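Local coordinates for protein HpcE (PDB 1WZO) that isomerises 2-hydroxyhepta-2,4-diene-1,7-dioate and belongs to the fumarylacetoacetate hydrolase family, at the interface of chains A and B. Numbering follows the deposited sequence. Chains: chain A/B, HpcE.

The interface of chains A and B. Residues chain A 67, 198, 202; chain B 144.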
# COMPACT_ATOMS: atom_id res chain seq x y z
N GLU A 67 -33.21 -5.48 7.85
CA GLU A 67 -32.03 -4.85 7.25
C GLU A 67 -30.97 -5.93 7.06
O GLU A 67 -30.97 -6.95 7.76
CB GLU A 67 -31.51 -3.70 8.12
CG GLU A 67 -31.01 -4.07 9.50
CD GLU A 67 -30.57 -2.84 10.29
OE1 GLU A 67 -31.43 -2.02 10.65
OE2 GLU A 67 -29.35 -2.69 10.53
N PHE A 198 -27.46 0.36 1.18
CA PHE A 198 -27.54 0.22 2.63
C PHE A 198 -26.20 0.47 3.31
O PHE A 198 -26.10 1.22 4.28
CB PHE A 198 -28.03 -1.18 3.00
CG PHE A 198 -28.10 -1.44 4.48
CD1 PHE A 198 -29.09 -0.84 5.26
CD2 PHE A 198 -27.16 -2.25 5.11
CE1 PHE A 198 -29.14 -1.06 6.64
CE2 PHE A 198 -27.20 -2.47 6.48
CZ PHE A 198 -28.20 -1.87 7.25
N PHE A 202 -23.80 4.62 5.42
CA PHE A 202 -23.07 4.96 6.63
C PHE A 202 -21.57 4.66 6.61
O PHE A 202 -20.82 5.12 7.47
CB PHE A 202 -23.71 4.24 7.83
CG PHE A 202 -23.58 2.73 7.78
CD1 PHE A 202 -22.45 2.10 8.30
CD2 PHE A 202 -24.59 1.94 7.22
CE1 PHE A 202 -22.33 0.71 8.26
CE2 PHE A 202 -24.47 0.55 7.19
CZ PHE A 202 -23.34 -0.07 7.71
N ARG B 144 -23.59 -1.37 11.38
CA ARG B 144 -24.26 -0.09 11.17
C ARG B 144 -24.18 0.81 12.41
O ARG B 144 -24.20 2.04 12.31
CB ARG B 144 -25.73 -0.31 10.80
CG ARG B 144 -26.44 0.96 10.36
CD ARG B 144 -27.67 0.67 9.51
NE ARG B 144 -28.83 0.28 10.30
CZ ARG B 144 -29.66 1.15 10.87
NH1 ARG B 144 -29.45 2.45 10.73
NH2 ARG B 144 -30.69 0.71 11.58
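Helix 143-146 of chain B sends B:Arg144 across to chain A, where it meets the end of helix 192-200 at A:Phe198, the following loop at A:Phe202, and A:Glu67 from a separate loop just ahead of strand 69-73. The arginine hides 78 Å² of its surface here, the most among the residues of this patch, and its length is divided between apolar and ionic contacts. At its root, the backbone CA of B:Arg144 lies over one face of the A:Phe202 ring, displaced toward the rim and 3.8 Å from the centroid, a CH-pi contact. The arginine side chain crosses this ring at about a right angle, with CG of B:Arg144 3.8 Å from CE2 of A:Phe202. Next along the chain, B:Arg144 CD packs against the far end of the A:Phe198 ring, 3.4 Å from A:Phe198 CZ. That phenylalanine has CG anti to its own backbone N (chi1 178°), a setting that carries the ring tip from the helix toward the partner chain.

At the head of the arginine, the bend at chi3 turns the guanidinium toward A:Glu67, which is gripped side-on through NE and NH2, one nitrogen to each carboxylate oxygen. B:Arg144 NE donates to A:Glu67 OE2 at 3.0 Å, nearly straight at the hydrogen (176°) and in the guanidinium plane. B:Arg144 NH2 donates to A:Glu67 OE1 at 3.0 Å, forming the salt bridge; this bond is more bent (143° at the hydrogen), and the oxygen is tilted from the guanidinium plane. Both oxygens are met on their syn sides, yet the two flat groups are turned well away from coplanar, so the pairing is twisted. Two bonds at separate nitrogens should restrict rotation of the guanidinium, and the aromatic contacts may steady the methylene chain behind it. Repeated with the chains exchanged by the two-fold axis, the arrangement joins chains A and B by paired ionic and aromatic contacts and probably supports their association within the four-chain deposited assembly.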